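Local structure of UDP-glucose 4-epimerase (Campylobacter jejuni subsp. jejuni serotype O:2, 7K3P) at residues H31-F36 with I43-N48; Q71-F76 with I91-A96. The protein interconverts UDP-glucose and UDP-galactose, and probably their N-acetylated counterparts, by inverting the sugar at C4 with bound NAD as cofactor. The protein carries 2 engineered substitutions. All coordinates share one frame; numbering follows the deposited sequence.

Interaction 1 (H31-F36 with I43-N48); sequences HTLRQF and ICVLDN. With NAD (nicotinamide-adenine-dinucleotide), chain C.
Two donors meet at Asp47 OD2: the adenosine ribose hydroxyl O3B of NAD, 2.7 Å from it, and the backbone N of Ala25 in the glycine-rich turn after strand 18-22. The other carboxylate oxygen, Asp47 OD1, stands 2.8 Å from NAD O2B and also accepts from the backbone N of Leu49, so backbone amides on both oxygens help fix the rotation of the group. With CG anti to the backbone N (chi1 -156°), the carboxylate is presented to the ribose diol. An acidic residue in this place, near the C-terminal end of the second strand of a Rossmann fold, is a known signature of NAD over NADP, since its charge would probably disfavour a 2'-phosphate. Asn48 lays its side-chain amide over one face of the adenine, OD1 at 3.2 Å from NAD C4A and ND2 at 3.5 Å from NAD C6A, while Leu46 CD2 touches NAD C2A.

Further back, helix and strand meet through hydrocarbon alone. Leu33 points its CD1 methyl at two strand side chains, reaching Val45 CG2 at 3.5 Å and Ile43 CG2 at 3.6 Å; the Leu33 and Val45 side chains cross at roughly a right angle. Phe36 meets Ile43 CD1 mainly through CB, at 4.0 Å, with ring atom CD1 only slightly farther off, before the ring leads on to Ile19 and Ile21. The segment axes come within 9.9 Å and run antiparallel at 167°, as expected where a helix returns the chain in the beta-alpha-beta unit formed by strand 18-22, helix 27-37 and strand 42-46. Helix 54-61 closes the same core, Ile57 meeting both Leu33 and Val45, and strand 42-46 is hydrogen-bonded into the parallel sheet between strands 18-22 and 67-69.

Interaction 2 (Q71-F76 with I91-A96); sequences QDLSDF and IVHFAA. With NAD (nicotinamide-adenine-dinucleotide), chain C.
Leu73 carries this contact, reaching from the loop after strand 67-69 to His93, the last residue of strand 90-93, and Ala95 in the loop beyond, on the adenine side of the Rossmann fold's NAD pocket. Leu73 CB lies 3.8 Å from NAD N1A, and Leu73 CG follows at 3.7 Å from the same nitrogen, so the base of the side chain runs past the adenine. CG stands anti to the carbonyl carbon (chi1 -68°), a setting that carries CD1 onward to the second segment. There Leu73 CD1 meets Ala95 CB at 3.5 Å and His93 CE1 at 3.8 Å. The imidazole is fixed at both nitrogens, ND1 by Ser22 OG and NE2 by Thr118 OG1, so its CE1 is held in place against the methyl. Val79 of helix 76-86 also packs on Leu73.

Backbone and side chain together read the base. Leu73 N donates to NAD N1A at 3.0 Å and 174°, almost straight, whereas NAD N6A reaches Asp72 OD1 at the same length but with a bent 135° angle. This paired use of a carboxylate and the next backbone amide matches the adenine recognition known in extended short-chain dehydrogenases. At the other segment Phe94 O accepts from the nicotinamide ribose hydroxyl O3D of NAD at 2.8 Å. Back in segment 71-76, Asp75 is the N-cap of helix 76-86, its OD1 bonded to Gly78 N. Asp72 OD1 has a second task, closing an Asx turn: Ser74 N approaches it at 2.8 Å, on the anti side and somewhat out of the carboxylate plane.

How the interactions relate
Interactions 1 and 2 have centres 12 Å apart and meet at the adenosine half of NAD. Residues 43-48 bind the adenosine ribose diol and lie over one face of the adenine; residues 71-76 take the N1A and N6A edge, and residues 91-96 extend the site to the second ribose. A probable hydrogen bond of 3.0 Å from Asn48 ND2 to Asp72 OD2 joins the two adenine-binding loops directly. Packing backs it up, with Leu46 CD2 at 3.6 Å from Gln71 O. On the helix side, Thr32 OG1 lies 3.2 Å from Phe94 CZ. Both contacts use the same parallel sheet, where strand 18-22 separates strands 42-46 and 90-93.

Interaction 1 (H31-F36 with I43-N48)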
loop_
_atom_site.group_PDB
_atom_site.type_symbol
_atom_site.label_atom_id
_atom_site.label_comp_id
_atom_site.label_asym_id
_atom_site.label_seq_id
_atom_site.Cartn_x
_atom_site.Cartn_y
_atom_site.Cartn_z
ATOM N N HIS A 31 3.069 26.653 8.484
ATOM C CA HIS A 31 4.344 27.336 8.261
ATOM C C HIS A 31 4.684 27.414 6.786
ATOM O O HIS A 31 5.261 28.406 6.318
ATOM C CB HIS A 31 5.473 26.637 9.015
ATOM C CG HIS A 31 5.466 26.916 10.478
ATOM N ND1 HIS A 31 4.586 26.311 11.348
ATOM C CD2 HIS A 31 6.209 27.770 11.224
ATOM C CE1 HIS A 31 4.800 26.762 12.571
ATOM N NE2 HIS A 31 5.780 27.646 12.521
ATOM N N THR A 32 4.334 26.365 6.048
ATOM C CA THR A 32 4.548 26.359 4.610
ATOM C C THR A 32 3.563 27.334 3.959
ATOM O O THR A 32 3.889 28.028 2.984
ATOM C CB THR A 32 4.383 24.939 4.036
ATOM O OG1 THR A 32 5.388 24.079 4.597
ATOM C CG2 THR A 32 4.511 24.936 2.511
ATOM N N LEU A 33 2.355 27.383 4.507
ATOM C CA LEU A 33 1.350 28.341 4.054
ATOM C C LEU A 33 1.883 29.766 4.163
ATOM O O LEU A 33 1.811 30.536 3.200
ATOM C CB LEU A 33 0.073 28.204 4.887
ATOM C CG LEU A 33 -0.985 29.291 4.664
ATOM C CD1 LEU A 33 -1.465 29.256 3.223
ATOM C CD2 LEU A 33 -2.154 29.139 5.655
ATOM N N ARG A 34 2.422 30.110 5.334
ATOM C CA ARG A 34 2.953 31.455 5.577
ATOM C C ARG A 34 4.003 31.839 4.532
ATOM O O ARG A 34 3.986 32.954 3.994
ATOM C CB ARG A 34 3.528 31.558 6.994
ATOM C CG ARG A 34 4.103 32.925 7.352
ATOM C CD ARG A 34 4.516 32.987 8.816
ATOM N NE ARG A 34 3.406 32.658 9.715
ATOM C CZ ARG A 34 2.606 33.556 10.289
ATOM N NH1 ARG A 34 2.783 34.855 10.065
ATOM N NH2 ARG A 34 1.624 33.153 11.087
ATOM N N GLN A 35 4.906 30.910 4.230
ATOM C CA GLN A 35 5.933 31.148 3.219
ATOM C C GLN A 35 5.377 31.280 1.803
ATOM O O GLN A 35 5.881 32.080 1.009
ATOM C CB GLN A 35 6.996 30.048 3.262
ATOM C CG GLN A 35 7.722 29.951 4.601
ATOM C CD GLN A 35 8.884 28.979 4.537
ATOM O OE1 GLN A 35 9.282 28.556 3.456
ATOM N NE2 GLN A 35 9.423 28.613 5.699
ATOM N N PHE A 36 4.362 30.484 1.475
ATOM C CA PHE A 36 3.732 30.562 0.151
ATOM C C PHE A 36 3.005 31.896 -0.077
ATOM O O PHE A 36 2.882 32.360 -1.215
ATOM C CB PHE A 36 2.750 29.402 -0.070
ATOM C CG PHE A 36 3.307 28.280 -0.910
ATOM C CD1 PHE A 36 3.701 28.500 -2.219
ATOM C CD2 PHE A 36 3.430 26.997 -0.386
ATOM C CE1 PHE A 36 4.219 27.460 -2.991
ATOM C CE2 PHE A 36 3.931 25.954 -1.161
ATOM C CZ PHE A 36 4.327 26.189 -2.459
ATOM N N ILE A 43 -3.051 30.790 -3.663
ATOM C CA ILE A 43 -2.983 29.764 -2.632
ATOM C C ILE A 43 -4.341 29.309 -2.125
ATOM O O ILE A 43 -5.171 30.126 -1.716
ATOM C CB ILE A 43 -2.204 30.260 -1.399
ATOM C CG1 ILE A 43 -0.773 30.649 -1.784
ATOM C CG2 ILE A 43 -2.230 29.204 -0.311
ATOM C CD1 ILE A 43 -0.163 29.735 -2.819
ATOM N N CYS A 44 -4.538 27.995 -2.107
ATOM C CA CYS A 44 -5.709 27.397 -1.477
ATOM C C CYS A 44 -5.272 26.409 -0.396
ATOM O O CYS A 44 -4.216 25.769 -0.515
ATOM C CB CYS A 44 -6.556 26.689 -2.522
ATOM S SG CYS A 44 -7.227 27.816 -3.793
ATOM N N VAL A 45 -6.083 26.284 0.651
ATOM C CA VAL A 45 -5.773 25.395 1.764
ATOM C C VAL A 45 -6.946 24.452 2.055
ATOM O O VAL A 45 -8.113 24.881 2.104
ATOM C CB VAL A 45 -5.403 26.212 3.021
ATOM C CG1 VAL A 45 -5.285 25.318 4.245
ATOM C CG2 VAL A 45 -4.106 26.967 2.787
ATOM N N LEU A 46 -6.637 23.167 2.228
ATOM C CA LEU A 46 -7.631 22.178 2.653
ATOM C C LEU A 46 -7.228 21.551 3.985
ATOM O O LEU A 46 -6.087 21.122 4.163
ATOM C CB LEU A 46 -7.822 21.094 1.581
ATOM C CG LEU A 46 -8.757 19.928 1.922
ATOM C CD1 LEU A 46 -9.381 19.356 0.662
ATOM C CD2 LEU A 46 -8.013 18.820 2.672
ATOM N N ASP A 47 -8.165 21.491 4.922
ATOM C CA ASP A 47 -7.899 20.891 6.216
ATOM C C ASP A 47 -9.221 20.638 6.928
ATOM O O ASP A 47 -10.124 21.470 6.855
ATOM C CB ASP A 47 -7.032 21.839 7.039
ATOM C CG ASP A 47 -6.244 21.124 8.116
ATOM O OD1 ASP A 47 -6.876 20.549 9.024
ATOM O OD2 ASP A 47 -4.987 21.150 8.061
ATOM N N ASN A 48 -9.333 19.499 7.609
ATOM C CA ASN A 48 -10.560 19.162 8.324
ATOM C C ASN A 48 -10.494 19.648 9.763
ATOM O O ASN A 48 -11.389 19.386 10.559
ATOM C CB ASN A 48 -10.844 17.653 8.260
ATOM C CG ASN A 48 -9.858 16.829 9.090
ATOM O OD1 ASN A 48 -8.850 17.341 9.577
ATOM N ND2 ASN A 48 -10.161 15.545 9.263
HETATM P PA NAD C . -0.026 17.933 11.588
HETATM O O1A NAD C . -0.954 17.010 12.340
HETATM O O2A NAD C . 0.222 19.194 12.366
HETATM O O5B NAD C . -0.654 18.359 10.204
HETATM C C5B NAD C . -1.603 17.511 9.623
HETATM C C4B NAD C . -2.737 18.315 9.120
HETATM O O4B NAD C . -3.535 17.589 8.231
HETATM C C3B NAD C . -3.650 18.793 10.292
HETATM O O3B NAD C . -3.931 20.242 10.368
HETATM C C2B NAD C . -4.875 17.853 10.187
HETATM O O2B NAD C . -6.028 18.411 10.653
HETATM C C1B NAD C . -4.882 17.623 8.710
HETATM N N9A NAD C . -5.616 16.405 8.332
HETATM C C8A NAD C . -5.398 15.156 8.792
HETATM N N7A NAD C . -6.272 14.297 8.245
HETATM C C5A NAD C . -7.080 14.964 7.413
HETATM C C6A NAD C . -8.162 14.606 6.591
HETATM N N6A NAD C . -8.589 13.229 6.523
HETATM N N1A NAD C . -8.778 15.543 5.843
HETATM C C2A NAD C . -8.405 16.834 5.875
HETATM N N3A NAD C . -7.364 17.231 6.679
HETATM C C4A NAD C . -6.690 16.326 7.447
HETATM O O3 NAD C . 1.325 17.141 11.316
HETATM P PN NAD C . 2.650 17.823 10.796
HETATM O O1N NAD C . 2.371 19.235 10.314
HETATM O O2N NAD C . 3.627 17.838 11.931
HETATM O O5D NAD C . 3.208 16.941 9.608
HETATM C C5D NAD C . 2.620 17.086 8.337
HETATM C C4D NAD C . 3.149 16.050 7.358
HETATM O O4D NAD C . 4.556 15.971 7.408
HETATM C C3D NAD C . 2.548 14.659 7.527
HETATM O O3D NAD C . 2.341 14.096 6.294
HETATM C C2D NAD C . 3.589 13.860 8.189
HETATM O O2D NAD C . 3.509 12.506 7.938
HETATM C C1D NAD C . 4.874 14.548 7.658
HETATM N N1N NAD C . 6.114 14.377 8.546
HETATM C C2N NAD C . 6.081 15.041 9.757
HETATM C C3N NAD C . 7.172 14.937 10.615
HETATM C C7N NAD C . 7.149 15.656 11.939
HETATM O O7N NAD C . 6.184 16.311 12.299
HETATM N N7N NAD C . 8.285 15.553 12.793
HETATM C C4N NAD C . 8.270 14.185 10.240
HETATM C C5N NAD C . 8.290 13.528 9.031
HETATM C C6N NAD C . 7.198 13.618 8.157
#

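Interaction 2 (Q71-F76 with I91-A96)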
loop_
_atom_site.group_PDB
_atom_site.type_symbol
_atom_site.label_atom_id
_atom_site.label_comp_id
_atom_site.label_asym_id
_atom_site.label_seq_id
_atom_site.Cartn_x
_atom_site.Cartn_y
_atom_site.Cartn_z
ATOM N N GLN A 71 -12.599 20.839 4.673
ATOM C CA GLN A 71 -13.049 19.615 4.017
ATOM C C GLN A 71 -12.209 18.422 4.437
ATOM O O GLN A 71 -10.985 18.535 4.624
ATOM C CB GLN A 71 -12.883 19.749 2.507
ATOM C CG GLN A 71 -13.623 20.899 1.900
ATOM C CD GLN A 71 -13.981 20.616 0.467
ATOM O OE1 GLN A 71 -13.700 19.523 -0.046
ATOM N NE2 GLN A 71 -14.610 21.591 -0.196
ATOM N N ASP A 72 -12.851 17.265 4.512
ATOM C CA ASP A 72 -12.158 16.042 4.871
ATOM C C ASP A 72 -11.811 15.248 3.608
ATOM O O ASP A 72 -12.653 15.047 2.728
ATOM C CB ASP A 72 -13.020 15.212 5.815
ATOM C CG ASP A 72 -12.218 14.174 6.561
ATOM O OD1 ASP A 72 -11.480 13.421 5.896
ATOM O OD2 ASP A 72 -12.320 14.129 7.803
ATOM N N LEU A 73 -10.558 14.819 3.517
ATOM C CA LEU A 73 -10.087 14.023 2.384
ATOM C C LEU A 73 -10.798 12.671 2.267
ATOM O O LEU A 73 -10.724 12.032 1.218
ATOM C CB LEU A 73 -8.567 13.801 2.485
ATOM C CG LEU A 73 -7.705 15.054 2.294
ATOM C CD1 LEU A 73 -6.242 14.764 2.649
ATOM C CD2 LEU A 73 -7.833 15.555 0.842
ATOM N N SER A 74 -11.459 12.216 3.333
ATOM C CA SER A 74 -12.188 10.934 3.253
ATOM C C SER A 74 -13.523 11.060 2.502
ATOM O O SER A 74 -14.126 10.051 2.124
ATOM C CB SER A 74 -12.423 10.336 4.642
ATOM O OG SER A 74 -13.280 11.174 5.391
ATOM N N ASP A 75 -13.985 12.289 2.282
ATOM C CA ASP A 75 -15.181 12.519 1.450
ATOM C C ASP A 75 -14.702 12.611 0.007
ATOM O O ASP A 75 -14.373 13.715 -0.479
ATOM C CB ASP A 75 -15.894 13.815 1.894
ATOM C CG ASP A 75 -16.926 14.320 0.878
ATOM O OD1 ASP A 75 -17.326 13.548 -0.017
ATOM O OD2 ASP A 75 -17.320 15.513 0.957
ATOM N N PHE A 76 -14.659 11.469 -0.686
ATOM C CA PHE A 76 -14.009 11.419 -1.997
ATOM C C PHE A 76 -14.726 12.287 -3.030
ATOM O O PHE A 76 -14.080 12.894 -3.893
ATOM C CB PHE A 76 -13.868 9.988 -2.536
ATOM C CG PHE A 76 -12.924 9.106 -1.743
ATOM C CD1 PHE A 76 -12.136 9.629 -0.723
ATOM C CD2 PHE A 76 -12.841 7.736 -2.027
ATOM C CE1 PHE A 76 -11.270 8.795 0.022
ATOM C CE2 PHE A 76 -11.976 6.899 -1.296
ATOM C CZ PHE A 76 -11.196 7.435 -0.271
ATOM N N ILE A 91 -0.428 20.511 -5.978
ATOM C CA ILE A 91 -0.814 20.213 -4.609
ATOM C C ILE A 91 0.446 19.900 -3.799
ATOM O O ILE A 91 1.365 19.237 -4.285
ATOM C CB ILE A 91 -1.811 19.028 -4.532
ATOM C CG1 ILE A 91 -2.157 18.700 -3.078
ATOM C CG2 ILE A 91 -1.249 17.778 -5.202
ATOM C CD1 ILE A 91 -3.232 17.618 -2.978
ATOM N N VAL A 92 0.470 20.416 -2.579
ATOM C CA VAL A 92 1.474 20.097 -1.591
ATOM C C VAL A 92 0.714 19.385 -0.494
ATOM O O VAL A 92 -0.118 19.995 0.196
ATOM C CB VAL A 92 2.138 21.364 -1.042
ATOM C CG1 VAL A 92 3.182 20.998 0.001
ATOM C CG2 VAL A 92 2.786 22.169 -2.201
ATOM N N HIS A 93 0.986 18.085 -0.344
ATOM C CA HIS A 93 0.139 17.202 0.468
ATOM C C HIS A 93 0.732 16.857 1.854
ATOM O O HIS A 93 1.558 15.944 1.976
ATOM C CB HIS A 93 -0.145 15.923 -0.336
ATOM C CG HIS A 93 -0.998 14.918 0.375
ATOM N ND1 HIS A 93 -2.063 15.287 1.201
ATOM C CD2 HIS A 93 -0.966 13.568 0.399
ATOM C CE1 HIS A 93 -2.624 14.201 1.685
ATOM N NE2 HIS A 93 -1.988 13.136 1.220
ATOM N N PHE A 94 0.303 17.578 2.885
ATOM C CA PHE A 94 0.760 17.362 4.260
ATOM C C PHE A 94 -0.204 16.505 5.094
ATOM O O PHE A 94 0.200 15.925 6.112
ATOM C CB PHE A 94 0.868 18.694 5.011
ATOM C CG PHE A 94 1.982 19.590 4.541
ATOM C CD1 PHE A 94 3.301 19.352 4.921
ATOM C CD2 PHE A 94 1.702 20.702 3.761
ATOM C CE1 PHE A 94 4.327 20.195 4.495
ATOM C CE2 PHE A 94 2.715 21.547 3.328
ATOM C CZ PHE A 94 4.030 21.301 3.701
ATOM N N ALA A 95 -1.488 16.502 4.724
ATOM C CA ALA A 95 -2.523 15.868 5.551
ATOM C C ALA A 95 -2.237 14.383 5.771
ATOM O O ALA A 95 -2.042 13.622 4.818
ATOM C CB ALA A 95 -3.914 16.057 4.922
ATOM N N ALA A 96 -2.214 13.978 7.037
ATOM C CA ALA A 96 -1.969 12.592 7.399
ATOM C C ALA A 96 -2.098 12.451 8.908
ATOM O O ALA A 96 -2.167 13.458 9.613
ATOM C CB ALA A 96 -0.558 12.178 6.957
HETATM P PA NAD C . -0.026 17.933 11.588
HETATM O O1A NAD C . -0.954 17.010 12.340
HETATM O O2A NAD C . 0.222 19.194 12.366
HETATM O O5B NAD C . -0.654 18.359 10.204
HETATM C C5B NAD C . -1.603 17.511 9.623
HETATM C C4B NAD C . -2.737 18.315 9.120
HETATM O O4B NAD C . -3.535 17.589 8.231
HETATM C C3B NAD C . -3.650 18.793 10.292
HETATM O O3B NAD C . -3.931 20.242 10.368
HETATM C C2B NAD C . -4.875 17.853 10.187
HETATM O O2B NAD C . -6.028 18.411 10.653
HETATM C C1B NAD C . -4.882 17.623 8.710
HETATM N N9A NAD C . -5.616 16.405 8.332
HETATM C C8A NAD C . -5.398 15.156 8.792
HETATM N N7A NAD C . -6.272 14.297 8.245
HETATM C C5A NAD C . -7.080 14.964 7.413
HETATM C C6A NAD C . -8.162 14.606 6.591
HETATM N N6A NAD C . -8.589 13.229 6.523
HETATM N N1A NAD C . -8.778 15.543 5.843
HETATM C C2A NAD C . -8.405 16.834 5.875
HETATM N N3A NAD C . -7.364 17.231 6.679
HETATM C C4A NAD C . -6.690 16.326 7.447
HETATM O O3 NAD C . 1.325 17.141 11.316
HETATM P PN NAD C . 2.650 17.823 10.796
HETATM O O1N NAD C . 2.371 19.235 10.314
HETATM O O2N NAD C . 3.627 17.838 11.931
HETATM O O5D NAD C . 3.208 16.941 9.608
HETATM C C5D NAD C . 2.620 17.086 8.337
HETATM C C4D NAD C . 3.149 16.050 7.358
HETATM O O4D NAD C . 4.556 15.971 7.408
HETATM C C3D NAD C . 2.548 14.659 7.527
HETATM O O3D NAD C . 2.341 14.096 6.294
HETATM C C2D NAD C . 3.589 13.860 8.189
HETATM O O2D NAD C . 3.509 12.506 7.938
HETATM C C1D NAD C . 4.874 14.548 7.658
HETATM N N1N NAD C . 6.114 14.377 8.546
HETATM C C2N NAD C . 6.081 15.041 9.757
HETATM C C3N NAD C . 7.172 14.937 10.615
HETATM C C7N NAD C . 7.149 15.656 11.939
HETATM O O7N NAD C . 6.184 16.311 12.299
HETATM N N7N NAD C . 8.285 15.553 12.793
HETATM C C4N NAD C . 8.270 14.185 10.240
HETATM C C5N NAD C . 8.290 13.528 9.031
HETATM C C6N NAD C . 7.198 13.618 8.157
#